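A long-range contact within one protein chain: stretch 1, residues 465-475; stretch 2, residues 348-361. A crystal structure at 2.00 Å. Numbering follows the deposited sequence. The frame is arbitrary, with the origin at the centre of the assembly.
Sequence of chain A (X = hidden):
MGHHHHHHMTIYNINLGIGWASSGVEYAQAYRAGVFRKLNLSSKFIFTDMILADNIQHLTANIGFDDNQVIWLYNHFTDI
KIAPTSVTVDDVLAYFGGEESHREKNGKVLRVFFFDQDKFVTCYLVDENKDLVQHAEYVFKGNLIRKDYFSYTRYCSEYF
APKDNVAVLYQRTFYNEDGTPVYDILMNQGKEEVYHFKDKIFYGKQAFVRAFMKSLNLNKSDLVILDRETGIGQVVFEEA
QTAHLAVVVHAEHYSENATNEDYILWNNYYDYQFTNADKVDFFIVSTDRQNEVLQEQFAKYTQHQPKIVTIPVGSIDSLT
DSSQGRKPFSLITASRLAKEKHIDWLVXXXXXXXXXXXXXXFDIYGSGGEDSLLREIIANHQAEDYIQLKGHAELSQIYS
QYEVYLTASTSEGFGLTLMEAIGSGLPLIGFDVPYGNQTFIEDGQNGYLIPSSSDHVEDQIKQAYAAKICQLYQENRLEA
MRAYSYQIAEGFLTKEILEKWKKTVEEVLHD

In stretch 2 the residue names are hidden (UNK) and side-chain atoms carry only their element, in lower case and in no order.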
ATOM      1  N   TYR A 465     -17.813  -1.342  23.123  1.00 26.23           N
ATOM      2  CA  TYR A 465     -16.558  -0.575  23.103  1.00 25.72           C
ATOM      3  C   TYR A 465     -16.538   0.507  24.192  1.00 26.04           C
ATOM      4  O   TYR A 465     -15.545   0.626  24.924  1.00 25.28           O
ATOM      5  CB  TYR A 465     -16.292   0.038  21.718  1.00 25.10           C
ATOM      6  CG  TYR A 465     -15.624  -0.914  20.759  1.00 24.10           C
ATOM      7  CD1 TYR A 465     -14.234  -0.906  20.589  1.00 23.41           C
ATOM      8  CD2 TYR A 465     -16.379  -1.835  20.027  1.00 23.50           C
ATOM      9  CE1 TYR A 465     -13.615  -1.793  19.714  1.00 23.06           C
ATOM     10  CE2 TYR A 465     -15.774  -2.706  19.140  1.00 23.75           C
ATOM     11  CZ  TYR A 465     -14.397  -2.681  18.981  1.00 23.20           C
ATOM     12  OH  TYR A 465     -13.817  -3.571  18.106  1.00 22.19           O
ATOM     13  N   ALA A 466     -17.628   1.277  24.303  1.00 26.04           N
ATOM     14  CA  ALA A 466     -17.748   2.303  25.356  1.00 27.65           C
ATOM     15  C   ALA A 466     -17.487   1.706  26.733  1.00 27.97           C
ATOM     16  O   ALA A 466     -16.673   2.241  27.487  1.00 26.41           O
ATOM     17  CB  ALA A 466     -19.113   2.974  25.335  1.00 27.26           C
ATOM     18  N   ALA A 467     -18.158   0.588  27.036  1.00 28.23           N
ATOM     19  CA  ALA A 467     -17.999  -0.108  28.322  1.00 29.49           C
ATOM     20  C   ALA A 467     -16.564  -0.563  28.562  1.00 30.11           C
ATOM     21  O   ALA A 467     -16.058  -0.494  29.684  1.00 29.97           O
ATOM     22  CB  ALA A 467     -18.944  -1.302  28.405  1.00 29.66           C
ATOM     23  N   LYS A 468     -15.908  -1.040  27.509  1.00 29.37           N
ATOM     24  CA  LYS A 468     -14.545  -1.539  27.642  1.00 28.98           C
ATOM     25  C   LYS A 468     -13.507  -0.435  27.833  1.00 28.68           C
ATOM     26  O   LYS A 468     -12.573  -0.577  28.642  1.00 29.20           O
ATOM     27  CB  LYS A 468     -14.181  -2.473  26.484  1.00 29.15           C
ATOM     28  CG  LYS A 468     -14.727  -3.883  26.652  1.00 31.93           C
ATOM     29  CD  LYS A 468     -14.303  -4.454  28.003  1.00 33.02           C
ATOM     30  CE  LYS A 468     -14.808  -5.859  28.197  1.00 32.62           C
ATOM     31  NZ  LYS A 468     -14.312  -6.408  29.486  1.00 32.56           N
ATOM     32  N   ILE A 469     -13.667   0.660  27.097  1.00 27.60           N
ATOM     33  CA  ILE A 469     -12.817   1.833  27.267  1.00 27.64           C
ATOM     34  C   ILE A 469     -12.946   2.306  28.712  1.00 29.06           C
ATOM     35  O   ILE A 469     -11.937   2.448  29.402  1.00 29.42           O
ATOM     36  CB  ILE A 469     -13.198   2.983  26.298  1.00 26.64           C
ATOM     37  CG1 ILE A 469     -12.845   2.608  24.841  1.00 27.12           C
ATOM     38  CG2 ILE A 469     -12.504   4.278  26.693  1.00 26.97           C
ATOM     39  CD1 ILE A 469     -13.651   3.348  23.788  1.00 25.40           C
ATOM     40  N   CYS A 470     -14.189   2.534  29.154  1.00 27.45           N
ATOM     41  CA  CYS A 470     -14.466   2.999  30.516  1.00 30.36           C
ATOM     42  C   CYS A 470     -13.868   2.075  31.575  1.00 29.87           C
ATOM     43  O   CYS A 470     -13.239   2.549  32.511  1.00 32.04           O
ATOM     44  CB  CYS A 470     -15.973   3.175  30.730  1.00 29.89           C
ATOM     45  SG  CYS A 470     -16.634   4.612  29.870  1.00 32.53           S
ATOM     46  N   GLN A 471     -14.030   0.764  31.394  1.00 29.79           N
ATOM     47  CA  GLN A 471     -13.454  -0.236  32.292  1.00 30.53           C
ATOM     48  C   GLN A 471     -11.923  -0.179  32.419  1.00 31.64           C
ATOM     49  O   GLN A 471     -11.375  -0.390  33.515  1.00 30.51           O
ATOM     50  CB  GLN A 471     -13.892  -1.643  31.884  1.00 32.12           C
ATOM     51  CG  GLN A 471     -13.393  -2.739  32.818  1.00 33.68           C
ATOM     52  CD  GLN A 471     -13.750  -4.126  32.335  1.00 35.42           C
ATOM     53  OE1 GLN A 471     -14.427  -4.289  31.320  1.00 37.10           O
ATOM     54  NE2 GLN A 471     -13.297  -5.140  33.059  1.00 36.63           N
ATOM     55  N   LEU A 472     -11.235   0.108  31.312  1.00 31.38           N
ATOM     56  CA  LEU A 472      -9.763   0.161  31.310  1.00 30.43           C
ATOM     57  C   LEU A 472      -9.269   1.266  32.234  1.00 30.61           C
ATOM     58  O   LEU A 472      -8.315   1.080  32.993  1.00 33.00           O
ATOM     59  CB  LEU A 472      -9.228   0.386  29.882  1.00 29.31           C
ATOM     60  CG  LEU A 472      -7.714   0.397  29.635  1.00 28.94           C
ATOM     61  CD1 LEU A 472      -7.444  -0.045  28.198  1.00 29.53           C
ATOM     62  CD2 LEU A 472      -7.097   1.772  29.893  1.00 29.87           C
ATOM     63  N   TYR A 473      -9.930   2.413  32.162  1.00 30.73           N
ATOM     64  CA  TYR A 473      -9.558   3.543  32.976  1.00 33.19           C
ATOM     65  C   TYR A 473     -10.062   3.401  34.416  1.00 35.46           C
ATOM     66  O   TYR A 473      -9.309   3.636  35.368  1.00 35.97           O
ATOM     67  CB  TYR A 473     -10.057   4.831  32.337  1.00 32.51           C
ATOM     68  CG  TYR A 473      -9.208   5.274  31.170  1.00 34.27           C
ATOM     69  CD1 TYR A 473      -7.996   5.933  31.376  1.00 36.01           C
ATOM     70  CD2 TYR A 473      -9.613   5.038  29.855  1.00 34.79           C
ATOM     71  CE1 TYR A 473      -7.211   6.349  30.308  1.00 36.50           C
ATOM     72  CE2 TYR A 473      -8.838   5.446  28.781  1.00 34.15           C
ATOM     73  CZ  TYR A 473      -7.638   6.097  29.005  1.00 35.99           C
ATOM     74  OH  TYR A 473      -6.867   6.507  27.938  1.00 33.73           O
ATOM     75  N   GLN A 474     -11.317   2.981  34.561  1.00 35.27           N
ATOM     76  CA  GLN A 474     -11.967   2.914  35.869  1.00 37.72           C
ATOM     77  C   GLN A 474     -11.382   1.816  36.751  1.00 38.38           C
ATOM     78  O   GLN A 474     -11.318   1.984  37.965  1.00 39.65           O
ATOM     79  CB  GLN A 474     -13.494   2.784  35.723  1.00 39.25           C
ATOM     80  CG  GLN A 474     -14.140   4.050  35.160  1.00 42.93           C
ATOM     81  CD  GLN A 474     -15.638   3.932  34.883  1.00 45.80           C
ATOM     82  OE1 GLN A 474     -16.169   2.845  34.622  1.00 48.36           O
ATOM     83  NE2 GLN A 474     -16.325   5.070  34.927  1.00 45.83           N
ATOM     84  N   GLU A 475     -10.943   0.708  36.148  1.00 36.61           N
ATOM     85  CA  GLU A 475     -10.238  -0.344  36.890  1.00 35.30           C
ATOM     86  C   GLU A 475      -8.712  -0.160  36.891  1.00 35.69           C
ATOM     87  O   GLU A 475      -7.976  -1.066  37.292  1.00 37.39           O
ATOM     88  CB  GLU A 475     -10.624  -1.741  36.382  1.00 35.62           C
ATOM     89  CG  GLU A 475     -12.128  -1.994  36.360  1.00 35.78           C
ATOM     90  CD  GLU A 475     -12.494  -3.442  36.096  1.00 37.49           C
ATOM     91  OE1 GLU A 475     -11.657  -4.201  35.567  1.00 38.51           O
ATOM     92  OE2 GLU A 475     -13.640  -3.828  36.409  1.00 39.83           O
ATOM     93  N   UNK A 348     -18.714   6.463  17.356  1.00 24.24           N
ATOM     94  CA  UNK A 348     -19.924   6.363  18.207  1.00 26.43           C
ATOM     95  C   UNK A 348     -19.665   5.814  19.623  1.00 26.99           C
ATOM     96  O   UNK A 348     -20.279   6.262  20.603  1.00 26.36           O
ATOM     97  c   UNK A 348     -21.418   6.169  16.168  1.00 27.56           C
ATOM     98  c   UNK A 348     -21.013   5.556  17.502  1.00 26.94           C
ATOM     99  n   UNK A 348     -24.584   5.973  14.076  1.00 32.71           N
ATOM    100  c   UNK A 348     -22.723   5.601  15.643  1.00 28.31           C
ATOM    101  c   UNK A 348     -23.196   6.382  14.429  1.00 28.64           C
ATOM    102  N   UNK A 349     -18.746   4.855  19.725  1.00 25.69           N
ATOM    103  CA  UNK A 349     -18.326   4.316  21.011  1.00 25.09           C
ATOM    104  C   UNK A 349     -17.623   5.380  21.851  1.00 25.81           C
ATOM    105  O   UNK A 349     -17.890   5.504  23.061  1.00 25.47           O
ATOM    106  c   UNK A 349     -17.423   3.108  20.815  1.00 23.76           C
ATOM    107  N   UNK A 350     -16.746   6.150  21.209  1.00 24.62           N
ATOM    108  CA  UNK A 350     -16.002   7.210  21.888  1.00 25.10           C
ATOM    109  C   UNK A 350     -16.937   8.333  22.351  1.00 26.01           C
ATOM    110  O   UNK A 350     -16.805   8.798  23.478  1.00 25.95           O
ATOM    111  c   UNK A 350     -13.786   6.614  20.873  1.00 23.87           C
ATOM    112  c   UNK A 350     -14.131   8.929  21.712  1.00 22.75           C
ATOM    113  c   UNK A 350     -14.804   7.729  21.052  1.00 24.36           C
ATOM    114  N   UNK A 351     -17.881   8.740  21.501  1.00 25.98           N
ATOM    115  CA  UNK A 351     -18.928   9.703  21.887  1.00 28.02           C
ATOM    116  C   UNK A 351     -19.656   9.260  23.161  1.00 29.47           C
ATOM    117  O   UNK A 351     -19.914  10.074  24.050  1.00 31.49           O
ATOM    118  c   UNK A 351     -21.159  10.767  21.225  1.00 25.72           C
ATOM    119  c   UNK A 351     -19.271  10.640  19.562  1.00 25.78           C
ATOM    120  c   UNK A 351     -20.054  10.499  18.268  1.00 24.81           C
ATOM    121  c   UNK A 351     -19.951   9.946  20.745  1.00 26.91           C
ATOM    122  N   UNK A 352     -19.955   7.969  23.240  1.00 30.24           N
ATOM    123  CA  UNK A 352     -20.679   7.387  24.358  1.00 32.96           C
ATOM    124  C   UNK A 352     -19.812   7.340  25.618  1.00 33.32           C
ATOM    125  O   UNK A 352     -20.248   7.772  26.691  1.00 33.07           O
ATOM    126  o   UNK A 352     -24.022   5.603  26.268  1.00 41.25           O
ATOM    127  o   UNK A 352     -23.926   6.601  24.306  1.00 41.36           O
ATOM    128  c   UNK A 352     -21.196   5.997  23.967  1.00 34.89           C
ATOM    129  c   UNK A 352     -23.427   5.876  25.201  1.00 40.55           C
ATOM    130  c   UNK A 352     -22.038   5.274  25.004  1.00 38.55           C
ATOM    131  N   UNK A 353     -18.583   6.843  25.484  1.00 31.44           N
ATOM    132  CA  UNK A 353     -17.661   6.753  26.613  1.00 30.46           C
ATOM    133  C   UNK A 353     -17.339   8.131  27.178  1.00 31.70           C
ATOM    134  O   UNK A 353     -17.097   8.279  28.383  1.00 30.17           O
ATOM    135  c   UNK A 353     -16.386   6.022  26.218  1.00 30.20           C
ATOM    136  N   UNK A 354     -17.352   9.133  26.303  1.00 31.15           N
ATOM    137  CA  UNK A 354     -17.055  10.518  26.663  1.00 33.20           C
ATOM    138  C   UNK A 354     -18.036  11.089  27.673  1.00 34.71           C
ATOM    139  O   UNK A 354     -17.728  12.058  28.365  1.00 34.58           O
ATOM    140  c   UNK A 354     -17.096  14.939  25.920  1.00 34.24           C
ATOM    141  n   UNK A 354     -17.671  13.739  25.743  1.00 33.70           N
ATOM    142  c   UNK A 354     -15.503  13.466  25.710  1.00 33.30           C
ATOM    143  c   UNK A 354     -16.718  12.804  25.614  1.00 32.68           C
ATOM    144  c   UNK A 354     -17.038  11.356  25.394  1.00 31.74           C
ATOM    145  n   UNK A 354     -15.769  14.771  25.899  1.00 34.37           N
ATOM    146  N   UNK A 355     -19.226  10.497  27.751  1.00 35.94           N
ATOM    147  CA  UNK A 355     -20.202  10.846  28.786  1.00 39.63           C
ATOM    148  C   UNK A 355     -19.649  10.541  30.179  1.00 39.33           C
ATOM    149  O   UNK A 355     -19.884  11.289  31.115  1.00 42.29           O
ATOM    150  c   UNK A 355     -22.271  10.469  27.317  1.00 38.87           C
ATOM    151  c   UNK A 355     -23.307   9.411  26.970  1.00 40.03           C
ATOM    152  c   UNK A 355     -21.516  10.088  28.577  1.00 38.44           C
ATOM    153  n   UNK A 355     -25.205   8.799  25.467  1.00 41.97           N
ATOM    154  c   UNK A 355     -24.154   9.818  25.770  1.00 41.71           C
ATOM    155  N   UNK A 356     -18.915   9.442  30.293  1.00 40.59           N
ATOM    156  CA  UNK A 356     -18.365   8.980  31.560  1.00 41.71           C
ATOM    157  C   UNK A 356     -16.965   9.546  31.800  1.00 43.50           C
ATOM    158  O   UNK A 356     -16.579   9.779  32.952  1.00 45.12           O
ATOM    159  o   UNK A 356     -19.678   5.533  34.328  1.00 56.75           O
ATOM    160  c   UNK A 356     -18.234   6.805  32.928  1.00 48.74           C
ATOM    161  o   UNK A 356     -20.591   7.167  33.178  1.00 52.84           O
ATOM    162  c   UNK A 356     -19.597   6.484  33.519  1.00 51.82           C
ATOM    163  c   UNK A 356     -18.315   7.456  31.560  1.00 43.82           C
ATOM    164  N   UNK A 357     -16.205   9.748  30.719  1.00 39.56           N
ATOM    165  CA  UNK A 357     -14.842  10.278  30.803  1.00 39.09           C
ATOM    166  C   UNK A 357     -14.727  11.477  29.876  1.00 39.67           C
ATOM    167  O   UNK A 357     -14.303  11.331  28.724  1.00 37.88           O
ATOM    168  c   UNK A 357     -12.956   6.859  30.137  1.00 38.93           C
ATOM    169  c   UNK A 357     -13.613   7.659  32.411  1.00 41.86           C
ATOM    170  c   UNK A 357     -13.894   7.771  30.916  1.00 40.66           C
ATOM    171  c   UNK A 357     -13.797   9.219  30.412  1.00 39.67           C
ATOM    172  N   UNK A 358     -15.100  12.677  30.372  1.00 39.90           N
ATOM    173  CA  UNK A 358     -15.163  13.866  29.515  1.00 38.78           C
ATOM    174  C   UNK A 358     -13.802  14.297  28.977  1.00 37.20           C
ATOM    175  O   UNK A 358     -13.730  15.163  28.109  1.00 38.25           O
ATOM    176  c   UNK A 358     -15.735  14.945  30.451  1.00 40.25           C
ATOM    177  c   UNK A 358     -15.380  14.480  31.822  1.00 40.35           C
ATOM    178  c   UNK A 358     -15.479  12.985  31.767  1.00 39.72           C
ATOM    179  N   UNK A 359     -12.738  13.691  29.486  1.00 38.00           N
ATOM    180  CA  UNK A 359     -11.380  14.031  29.074  1.00 38.22           C
ATOM    181  C   UNK A 359     -10.928  13.242  27.822  1.00 35.79           C
ATOM    182  O   UNK A 359      -9.944  13.603  27.174  1.00 33.17           O
ATOM    183  o   UNK A 359     -10.931  16.337  31.318  1.00 51.26           O
ATOM    184  o   UNK A 359      -9.162  17.183  30.339  1.00 51.13           O
ATOM    185  c   UNK A 359      -9.842  16.206  30.711  1.00 48.94           C
ATOM    186  c   UNK A 359      -9.318  14.808  30.409  1.00 47.51           C
ATOM    187  c   UNK A 359     -10.426  13.777  30.244  1.00 42.77           C
ATOM    188  N   UNK A 360     -11.655  12.170  27.503  1.00 32.98           N
ATOM    189  CA  UNK A 360     -11.364  11.330  26.338  1.00 32.32           C
ATOM    190  C   UNK A 360     -11.112  12.107  25.055  1.00 29.67           C
ATOM    191  O   UNK A 360     -11.893  12.992  24.707  1.00 29.88           O
ATOM    192  c   UNK A 360     -12.517  10.363  26.076  1.00 32.05           C
ATOM    193  c   UNK A 360     -11.128   8.349  26.655  1.00 32.63           C
ATOM    194  c   UNK A 360     -13.606   8.150  26.223  1.00 34.93           C
ATOM    195  c   UNK A 360     -12.490   9.022  26.791  1.00 34.95           C
ATOM    196  N   UNK A 361     -10.024  11.774  24.357  1.00 27.79           N
ATOM    197  CA  UNK A 361      -9.859  12.195  22.956  1.00 26.45           C
ATOM    198  C   UNK A 361      -9.581  10.991  22.055  1.00 24.91           C
ATOM    199  O   UNK A 361      -9.173   9.940  22.532  1.00 25.80           O
ATOM    200  c   UNK A 361      -8.744  13.223  22.761  1.00 25.61           C
ATOM    201  o   UNK A 361      -7.554  12.737  23.395  1.00 25.86           O
ATOM    202  c   UNK A 361      -9.154  14.595  23.329  1.00 27.03           C
TER

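Position 348 carries four carbons in a row ending in nitrogen, and none of them reaches stretch 1; the chain is Lys348. Position 349 has a single carbon, pointing toward the partner helix, with its CB 3.4 Å from CB of Tyr465. At that spacing the backbones can close in, and the residue is Ala349. Its carbonyl O lies 3.6 Å from CB of Ala466, so methyl meets backbone here.

At 350 one carbon carries two more, a beta-branched fork. CA-to-CB points away, yet one arm still reaches Ile469: this is Val350, whose CG2 lies 4.4 Å from Ile469 CD1. Position 351 has four carbons forked at the first, one arm two carbons long, and lies out of reach; it is Ile351.

At position 352, three carbons with two oxygens on the third make this Glu352; CA-to-CB points toward stretch 1, though the end leads off from it. CG of Glu352 packs 3.7 Å from CB of Ala466, while the carboxylate is engaged within its own stretch.

Position 353 has one carbon again, directed at the partner: Ala353. CA of Ala353 and CA of Ala466 are 4.6 Å apart, and CB of Ala353 and CB of Ala466 are 4.2 Å apart. The CB of Ala353 also meets Cys470 SG at 3.9 Å and Ile469 CG2 at 4.3 Å.

Position 354 bears a carbon and then a five-membered ring of three carbons and two nitrogens; CA-to-CB points away and nothing touches stretch 1: His354. Position 355, four carbons ending in nitrogen, also misses the partner and is Lys355; its NZ forms a salt bridge with Glu352 OE1 at 2.8 Å.

At 356, three carbons end in two oxygens, and CA-to-CB points toward stretch 1. This is Glu356. Its CB lies 3.7 Å from Cys470 SG, and Gln474 NE2 donates a weak hydrogen bond to its OE2, 3.4 Å away.

Position 357 has four carbons forked at the second, aimed at the partner: Leu357. Its CD1 sits 3.8 Å from Tyr473 CD2 and 4.3 Å from Ile469 CG2, touching both side chains. Position 358 closes three carbons onto its own backbone N and is Pro358; 359, three carbons and two oxygens, is Glu359. Neither touches stretch 1.

Position 360 repeats the four-carbon fork. Its CB points sideways, but its end comes nearer, reaching Ile469 and Tyr473; it is Leu360. CD1 of Leu360 lies 4.1 Å from Ile469 CG2, and its CD2 4.3 Å from Tyr473 CE2. Position 361, one carbon bearing an oxygen and a carbon, is Thr361, out of reach.

The rule is small residues where the backbones come close, larger ones beyond. The helix axes approach to 8.3 Å at 51°, and Ala349, Ala353 and Ala466 supply the low surfaces for that approach. After the helical segment, a type I turn from Leu357 to Leu360 brings two leucines to Ile469 and Tyr473. Packing is the main glue; the single weak hydrogen bond lies at the exposed margin.

Stretch 2 (348-361) KAVIEAHKELPELT
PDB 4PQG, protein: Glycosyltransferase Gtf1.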